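Local coordinates for uncharacterized protein (Agrobacterium tumefaciens, PDB 3D01), which is of unknown function but belongs to the YjgF-like family of putative endoribonucleases and chorismate mutase-like proteins, and forms a three-chain assembly, at residues 50-54 with 79-84; 98-102 with 132-136; 118-123 with 141-145. All coordinates share one frame; numbering follows the deposited sequence.

Interaction 1: 50-54 with 79-84; sequences QLPME and LCAVNI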
loop_
_atom_site.group_PDB
_atom_site.type_symbol
_atom_site.label_atom_id
_atom_site.label_comp_id
_atom_site.label_asym_id
_atom_site.label_seq_id
_atom_site.Cartn_x
_atom_site.Cartn_y
_atom_site.Cartn_z
ATOM N N GLN I 50 -7.392 4.410 8.625
ATOM C CA GLN I 50 -8.141 5.161 9.611
ATOM C C GLN I 50 -8.716 6.363 8.906
ATOM O O GLN I 50 -8.050 6.975 8.039
ATOM C CB GLN I 50 -7.224 5.615 10.756
ATOM C CG GLN I 50 -6.550 4.478 11.541
ATOM C CD GLN I 50 -7.529 3.472 12.080
ATOM O OE1 GLN I 50 -7.432 2.274 11.780
ATOM N NE2 GLN I 50 -8.456 3.934 12.920
ATOM N N LEU I 51 -9.907 6.732 9.353
ATOM C CA LEU I 51 -10.696 7.821 8.819
ATOM C C LEU I 51 -10.636 8.964 9.821
ATOM O O LEU I 51 -10.145 8.767 10.943
ATOM C CB LEU I 51 -12.135 7.338 8.611
ATOM C CG LEU I 51 -12.293 6.056 7.784
ATOM C CD1 LEU I 51 -13.795 5.647 7.664
ATOM C CD2 LEU I 51 -11.661 6.230 6.391
ATOM N N PRO I 52 -11.089 10.164 9.430
ATOM C CA PRO I 52 -10.962 11.319 10.334
ATOM C C PRO I 52 -12.053 11.366 11.409
ATOM O O PRO I 52 -12.908 12.246 11.377
ATOM C CB PRO I 52 -11.008 12.540 9.389
ATOM C CG PRO I 52 -11.636 12.035 8.141
ATOM C CD PRO I 52 -11.564 10.537 8.086
HETATM N N MSE I 53 -11.993 10.394 12.328
HETATM C CA MSE I 53 -12.998 10.198 13.377
HETATM C C MSE I 53 -12.719 11.108 14.557
HETATM O O MSE I 53 -11.608 11.123 15.089
HETATM C CB MSE I 53 -12.939 8.763 13.920
HETATM C CG MSE I 53 -13.055 7.669 12.922
HETATM SE SE MSE I 53 -14.733 7.899 11.981
HETATM C CE MSE I 53 -15.914 7.780 13.530
ATOM N N GLU I 54 -13.745 11.841 14.977
ATOM C CA GLU I 54 -13.686 12.709 16.139
ATOM C C GLU I 54 -15.062 12.568 16.801
ATOM O O GLU I 54 -16.077 12.739 16.134
ATOM C CB GLU I 54 -13.428 14.163 15.719
ATOM C CG GLU I 54 -12.984 15.050 16.882
ATOM C CD GLU I 54 -12.515 16.441 16.471
ATOM O OE1 GLU I 54 -13.087 17.032 15.521
ATOM O OE2 GLU I 54 -11.591 16.974 17.137
ATOM N N LEU I 79 -6.549 14.060 12.179
ATOM C CA LEU I 79 -7.491 13.141 12.818
ATOM C C LEU I 79 -7.238 11.664 12.466
ATOM O O LEU I 79 -7.277 10.781 13.333
ATOM C CB LEU I 79 -8.933 13.554 12.531
ATOM C CG LEU I 79 -9.465 14.794 13.266
ATOM C CD1 LEU I 79 -10.852 15.118 12.742
ATOM C CD2 LEU I 79 -9.438 14.654 14.810
ATOM N N CYS I 80 -6.966 11.388 11.186
ATOM C CA CYS I 80 -6.568 10.061 10.761
ATOM C C CYS I 80 -5.358 9.612 11.570
ATOM O O CYS I 80 -5.327 8.487 12.065
ATOM C CB CYS I 80 -6.238 10.040 9.260
ATOM S SG CYS I 80 -7.668 10.287 8.198
ATOM N N ALA I 81 -4.371 10.491 11.673
ATOM C CA ALA I 81 -3.130 10.224 12.427
ATOM C C ALA I 81 -3.398 9.963 13.896
ATOM O O ALA I 81 -2.788 9.085 14.476
ATOM C CB ALA I 81 -2.150 11.386 12.266
ATOM N N VAL I 82 -4.305 10.706 14.500
ATOM C CA VAL I 82 -4.660 10.485 15.935
ATOM C C VAL I 82 -5.329 9.102 16.102
ATOM O O VAL I 82 -5.068 8.349 17.047
ATOM C CB VAL I 82 -5.572 11.639 16.473
ATOM C CG1 VAL I 82 -6.232 11.285 17.844
ATOM C CG2 VAL I 82 -4.801 12.982 16.534
ATOM N N ASN I 83 -6.181 8.735 15.149
ATOM C CA ASN I 83 -6.786 7.420 15.164
ATOM C C ASN I 83 -5.755 6.319 14.948
ATOM O O ASN I 83 -5.828 5.278 15.585
ATOM C CB ASN I 83 -7.947 7.351 14.159
ATOM C CG ASN I 83 -9.175 8.084 14.658
ATOM O OD1 ASN I 83 -9.404 9.267 14.364
ATOM N ND2 ASN I 83 -9.951 7.403 15.436
ATOM N N ILE I 84 -4.752 6.573 14.115
ATOM C CA ILE I 84 -3.641 5.625 13.966
ATOM C C ILE I 84 -2.973 5.478 15.327
ATOM O O ILE I 84 -2.786 4.372 15.790
ATOM C CB ILE I 84 -2.592 6.056 12.895
ATOM C CG1 ILE I 84 -3.168 5.859 11.472
ATOM C CG2 ILE I 84 -1.296 5.228 13.013
ATOM C CD1 ILE I 84 -2.340 6.513 10.376
#

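Interaction 2: 98-102 with 132-136; sequences KIRRV and VLGEP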
loop_
_atom_site.group_PDB
_atom_site.type_symbol
_atom_site.label_atom_id
_atom_site.label_comp_id
_atom_site.label_asym_id
_atom_site.label_seq_id
_atom_site.Cartn_x
_atom_site.Cartn_y
_atom_site.Cartn_z
ATOM N N LYS I 98 6.683 2.235 23.079
ATOM C CA LYS I 98 7.177 1.013 22.459
ATOM C C LYS I 98 7.171 1.090 20.922
ATOM O O LYS I 98 7.537 0.126 20.258
ATOM C CB LYS I 98 6.396 -0.199 22.965
ATOM C CG LYS I 98 6.719 -0.554 24.435
ATOM C CD LYS I 98 5.695 -1.510 25.025
ATOM C CE LYS I 98 6.017 -1.863 26.519
ATOM N NZ LYS I 98 4.789 -1.898 27.389
ATOM N N ILE I 99 6.777 2.240 20.368
ATOM C CA ILE I 99 7.056 2.555 18.950
ATOM C C ILE I 99 8.539 2.733 18.745
ATOM O O ILE I 99 9.135 3.596 19.405
ATOM C CB ILE I 99 6.360 3.873 18.477
ATOM C CG1 ILE I 99 4.830 3.734 18.535
ATOM C CG2 ILE I 99 6.817 4.265 17.049
ATOM C CD1 ILE I 99 4.077 5.061 18.454
ATOM N N ARG I 100 9.145 1.937 17.857
ATOM C CA ARG I 100 10.559 2.120 17.497
ATOM C C ARG I 100 10.727 3.077 16.333
ATOM O O ARG I 100 11.559 3.976 16.364
ATOM C CB ARG I 100 11.220 0.788 17.158
ATOM C CG ARG I 100 11.297 -0.192 18.332
ATOM C CD ARG I 100 12.032 -1.483 17.905
ATOM N NE ARG I 100 13.393 -1.215 17.425
ATOM C CZ ARG I 100 14.464 -1.023 18.209
ATOM N NH1 ARG I 100 14.379 -1.045 19.546
ATOM N NH2 ARG I 100 15.644 -0.788 17.642
ATOM N N ARG I 101 9.909 2.892 15.305
ATOM C CA ARG I 101 9.936 3.741 14.112
ATOM C C ARG I 101 8.574 3.642 13.415
ATOM O O ARG I 101 8.041 2.546 13.270
ATOM C CB ARG I 101 11.029 3.239 13.172
ATOM C CG ARG I 101 10.983 3.698 11.731
ATOM C CD ARG I 101 11.254 5.148 11.603
ATOM N NE ARG I 101 12.626 5.389 11.987
ATOM C CZ ARG I 101 13.189 6.588 12.097
ATOM N NH1 ARG I 101 12.501 7.700 11.844
ATOM N NH2 ARG I 101 14.468 6.663 12.478
ATOM N N VAL I 102 8.031 4.785 13.003
ATOM C CA VAL I 102 6.914 4.786 12.049
ATOM C C VAL I 102 7.557 4.572 10.682
ATOM O O VAL I 102 8.294 5.421 10.180
ATOM C CB VAL I 102 6.102 6.080 12.074
ATOM C CG1 VAL I 102 5.009 6.043 10.960
ATOM C CG2 VAL I 102 5.516 6.315 13.509
ATOM N N VAL I 132 4.889 14.589 17.815
ATOM C CA VAL I 132 4.531 13.864 19.029
ATOM C C VAL I 132 5.556 12.768 19.360
ATOM O O VAL I 132 5.847 12.529 20.546
ATOM C CB VAL I 132 3.075 13.311 18.882
ATOM C CG1 VAL I 132 2.783 12.261 19.879
ATOM C CG2 VAL I 132 2.055 14.475 18.962
ATOM N N LEU I 133 6.139 12.153 18.320
ATOM C CA LEU I 133 7.066 11.043 18.481
ATOM C C LEU I 133 8.525 11.417 18.365
ATOM O O LEU I 133 9.388 10.644 18.751
ATOM C CB LEU I 133 6.753 9.935 17.471
ATOM C CG LEU I 133 5.412 9.211 17.634
ATOM C CD1 LEU I 133 5.270 8.158 16.512
ATOM C CD2 LEU I 133 5.218 8.559 19.036
ATOM N N GLY I 134 8.821 12.576 17.810
ATOM C CA GLY I 134 10.191 12.946 17.497
ATOM C C GLY I 134 10.774 12.167 16.338
ATOM O O GLY I 134 10.034 11.747 15.428
ATOM N N GLU I 135 12.102 11.967 16.357
ATOM C CA GLU I 135 12.797 11.320 15.237
ATOM C C GLU I 135 12.173 9.979 14.853
ATOM O O GLU I 135 12.045 9.695 13.657
ATOM C CB GLU I 135 14.307 11.158 15.498
ATOM C CG GLU I 135 15.074 10.224 14.509
ATOM C CD GLU I 135 15.153 10.768 13.067
ATOM O OE1 GLU I 135 15.379 12.003 12.897
ATOM O OE2 GLU I 135 14.998 9.959 12.106
ATOM N N PRO I 136 11.813 9.134 15.837
ATOM C CA PRO I 136 11.146 7.870 15.506
ATOM C C PRO I 136 9.836 8.026 14.707
ATOM O O PRO I 136 9.428 7.074 14.044
ATOM C CB PRO I 136 10.854 7.261 16.873
ATOM C CG PRO I 136 11.924 7.805 17.730
ATOM C CD PRO I 136 12.064 9.218 17.290
#

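Interaction 3: 118-123 with 141-145; sequences QHLVIN and RAAVG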
loop_
_atom_site.group_PDB
_atom_site.type_symbol
_atom_site.label_atom_id
_atom_site.label_comp_id
_atom_site.label_asym_id
_atom_site.label_seq_id
_atom_site.Cartn_x
_atom_site.Cartn_y
_atom_site.Cartn_z
ATOM N N GLN I 118 -2.127 16.810 -2.652
ATOM C CA GLN I 118 -2.299 15.723 -1.697
ATOM C C GLN I 118 -1.126 15.619 -0.707
ATOM O O GLN I 118 -1.314 15.227 0.433
ATOM C CB GLN I 118 -2.524 14.387 -2.380
ATOM C CG GLN I 118 -3.807 14.272 -3.205
ATOM C CD GLN I 118 -3.670 14.779 -4.624
ATOM O OE1 GLN I 118 -2.600 15.262 -5.035
ATOM N NE2 GLN I 118 -4.751 14.634 -5.409
ATOM N N HIS I 119 0.071 15.960 -1.159
ATOM C CA HIS I 119 1.263 16.011 -0.259
ATOM C C HIS I 119 1.046 17.004 0.883
ATOM O O HIS I 119 1.361 16.711 2.036
ATOM C CB HIS I 119 2.544 16.320 -1.026
ATOM C CG HIS I 119 2.472 17.575 -1.835
ATOM N ND1 HIS I 119 1.585 17.747 -2.882
ATOM C CD2 HIS I 119 3.185 18.719 -1.759
ATOM C CE1 HIS I 119 1.756 18.950 -3.400
ATOM N NE2 HIS I 119 2.713 19.561 -2.730
ATOM N N LEU I 120 0.469 18.162 0.580
ATOM C CA LEU I 120 0.190 19.166 1.603
ATOM C C LEU I 120 -0.857 18.667 2.588
ATOM O O LEU I 120 -0.801 18.971 3.807
ATOM C CB LEU I 120 -0.282 20.443 0.942
ATOM C CG LEU I 120 0.740 21.065 -0.003
ATOM C CD1 LEU I 120 0.240 22.471 -0.389
ATOM C CD2 LEU I 120 2.116 21.077 0.611
ATOM N N VAL I 121 -1.823 17.910 2.073
ATOM C CA VAL I 121 -2.873 17.351 2.925
ATOM C C VAL I 121 -2.293 16.356 3.909
ATOM O O VAL I 121 -2.545 16.432 5.104
ATOM C CB VAL I 121 -3.997 16.706 2.085
ATOM C CG1 VAL I 121 -4.968 15.894 2.996
ATOM C CG2 VAL I 121 -4.696 17.809 1.244
ATOM N N ILE I 122 -1.488 15.438 3.404
ATOM C CA ILE I 122 -0.927 14.386 4.235
ATOM C C ILE I 122 0.134 14.961 5.177
ATOM O O ILE I 122 0.369 14.406 6.250
ATOM C CB ILE I 122 -0.400 13.205 3.388
ATOM C CG1 ILE I 122 -1.539 12.589 2.560
ATOM C CG2 ILE I 122 0.247 12.155 4.279
ATOM C CD1 ILE I 122 -2.821 12.135 3.354
ATOM N N ASN I 123 0.717 16.100 4.819
ATOM C CA ASN I 123 1.597 16.819 5.763
ATOM C C ASN I 123 0.919 17.074 7.109
ATOM O O ASN I 123 1.615 17.100 8.128
ATOM C CB ASN I 123 2.124 18.129 5.196
ATOM C CG ASN I 123 3.214 17.921 4.136
ATOM O OD1 ASN I 123 3.753 16.821 3.969
ATOM N ND2 ASN I 123 3.535 18.988 3.410
ATOM N N ARG I 141 6.513 7.477 2.954
ATOM C CA ARG I 141 5.138 7.894 2.705
ATOM C C ARG I 141 4.753 7.758 1.243
ATOM O O ARG I 141 5.605 7.861 0.375
ATOM C CB ARG I 141 4.999 9.383 3.039
ATOM C CG ARG I 141 3.644 9.852 3.392
ATOM C CD ARG I 141 3.676 11.335 3.864
ATOM N NE ARG I 141 3.733 12.315 2.778
ATOM C CZ ARG I 141 3.569 13.636 2.957
ATOM N NH1 ARG I 141 3.336 14.126 4.142
ATOM N NH2 ARG I 141 3.600 14.469 1.934
ATOM N N ALA I 142 3.459 7.563 1.012
ATOM C CA ALA I 142 2.839 7.837 -0.280
ATOM C C ALA I 142 1.631 8.740 -0.037
ATOM O O ALA I 142 0.967 8.642 0.993
ATOM C CB ALA I 142 2.418 6.579 -0.973
ATOM N N ALA I 143 1.359 9.619 -0.987
ATOM C CA ALA I 143 0.235 10.543 -0.906
ATOM C C ALA I 143 -0.418 10.553 -2.289
ATOM O O ALA I 143 0.239 10.878 -3.282
ATOM C CB ALA I 143 0.699 11.927 -0.524
ATOM N N VAL I 144 -1.696 10.216 -2.352
ATOM C CA VAL I 144 -2.367 9.924 -3.633
ATOM C C VAL I 144 -3.812 10.436 -3.593
ATOM O O VAL I 144 -4.446 10.490 -2.510
ATOM C CB VAL I 144 -2.282 8.425 -3.939
ATOM C CG1 VAL I 144 -0.830 7.993 -4.158
ATOM C CG2 VAL I 144 -2.933 7.603 -2.834
ATOM N N GLY I 145 -4.337 10.787 -4.764
ATOM C CA GLY I 145 -5.712 11.256 -4.888
ATOM C C GLY I 145 -6.673 10.160 -5.318
ATOM O O GLY I 145 -6.495 9.543 -6.379
#

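Interaction 1: 50-54 with 79-84
Leu79 and Cys80 of helix 70-91 pack on Pro52, where strand 44-54 of this YjgF/chorismate mutase-like fold is broken by an inverse gamma turn. The proline is the centre of that turn, which the bond from Met53 N to Leu51 O (2.8 Å) closes. Pro52 CB rests 3.9 Å from Leu79 CB, while its CD faces the sulfur of Cys80. Glu54 runs nearly at right angles across Leu79, and its CD comes within 3.9 Å of Leu79 CD2, so that methyl packs under the carboxylate end of a solvent-facing chain. Asn83 reaches into the turn beside the backbone of Met53, a selenomethionine whose far end leads off from the helix. At the start of the segment, Gln50 CG, anti to its own carbonyl carbon (chi1 -61°), lies 3.7 Å from Ile84 CG1. Farther out, backbone bonds between Gln50 and Ile157 and between Pro52 and Ala59 anchor this part of the strand in the sheet, and Ala81, whose CB points away from residues 50-54, packs on helix 118-133. With SG anti to its own carbonyl carbon (chi1 -68°), Cys80 sets the sulfur 3.3 Å from Gln50 O.

Interaction 2: 98-102 with 132-136
Arg101 curls against the 3-10 residues Glu135 and Pro136, and its course can be followed atom by atom. Its CA already approaches Pro136 O (3.4 Å) in a CA-H...O contact. From CB the chain starts with CG anti to the backbone N (chi1 163°). The bend at chi2 then brings Arg101 CD to 3.6 Å from Pro136 O, and the bend at chi3 carries the guanidinium on until one face lies over Pro136 CA. At the tip, Arg101 NH1 lies 2.7 Å from Glu135 O, and its hydrogen bond goes to Arg138 O. Arg101 NH2 stands 3.4 Å from Glu135 OE2 in a salt bridge whose hydrogen bonds, from NH1 and NH2 alike, are weak. That carboxylate oxygen sits at the guanidinium edge, in its plane, although the two flat groups are turned 73° apart.

The segments belong to a beta-alpha-beta unit: strand 99-110, helix 118-133 and strand 140-146. Gly134, the first residue past the helix, has positive phi, and the chain turns back to the beginning of the first strand. There Arg100 and Arg101 both face Glu162 in a classic beta bulge, and Arg100 sends its side chain away to salt bridges with Glu162 and Asp164.

Beyond the bulge, Val102 N donates to Pro136 O at 2.9 Å, a nearly straight bond (167°). The proline ring also presses on the strand, with Pro136 CB 3.4 Å from Arg100 O. On the inner side, Leu133 crosses two strand residues at about right angles: its CD1 meets Val102 CG2 at 3.5 Å, and its CD2 meets Ile99 CD1 at 3.7 Å. Leu133 packs as well on Ile14 of helix 3-21.

Interaction 3: 118-123 with 141-145
Arg141, Ala143 and Gly145 of strand 140-146 meet Gln118, His119, Ile122 and Asn123 in a buried helix-on-sheet contact, where the first turns of helix 118-133 lie across the strand that follows it. The two axes approach to 7.5 Å, with their directions 124° apart.

Arg141 carries most of the polar exchange. Its chain leaves with CG anti to the backbone N and bends at chi3 (80°), which brings the guanidinium up to the helix. Arg141 NH1 donates to Asn123 OD1 at 2.7 Å (151°), with the amide oxygen near the guanidinium plane. Arg141 NH2 adds two weak bonds, one to the same oxygen and one to His119 O at 3.2 Å, an atom that also accepts the helical bond from Asn123 N. Ser126 OG is a further partner of NH1, so several bonds fix the rotation of this buried group. Ile122 slides past in the opposite direction: its CG2 touches Arg141 CD at 3.6 Å, and its branch covers one guanidinium face.

Farther along the strand the contact becomes apolar. Ala143 CB sits 3.9 Å from Ile122 CG1, and the short side chain lets the helix lie close. At the far end, Gln118 bends at chi2 and lays its amide along the backbone, NE2 3.6 Å from Gly145 CA, while that nitrogen bonds to Ser111 OG.

A second subunit packs against this contact. Its Tyr35 makes a cation-pi contact with Arg141, and its Phe151 stacks on the His119 ring. The connection is that of a beta-alpha-beta crossover, with strand 140-146 parallel to 99-110, and its place at a subunit boundary is consistent with the trimers of the YjgF family, whose clefts lie between neighbouring chains.

Overall arrangement
From the N terminus, interaction 1 comes first: it brings helix 70-91 back against strand 44-54 and closes a loop of 24 residues before the next contact opens. Strand 99-110 follows that helix and begins interaction 2, which closes only beyond the end of helix 118-133. Interaction 3 opens inside that span, at the start of the same helix, and closes later on strand 140-146, so interactions 2 and 3 cross, holding opposite ends of one helix to two neighbouring parallel strands. Their centres lie about 20 Å apart. All three contacts reach the same sheet without touching one another, and interaction 3 also meets a second subunit, whereas no other chain touches interaction 1.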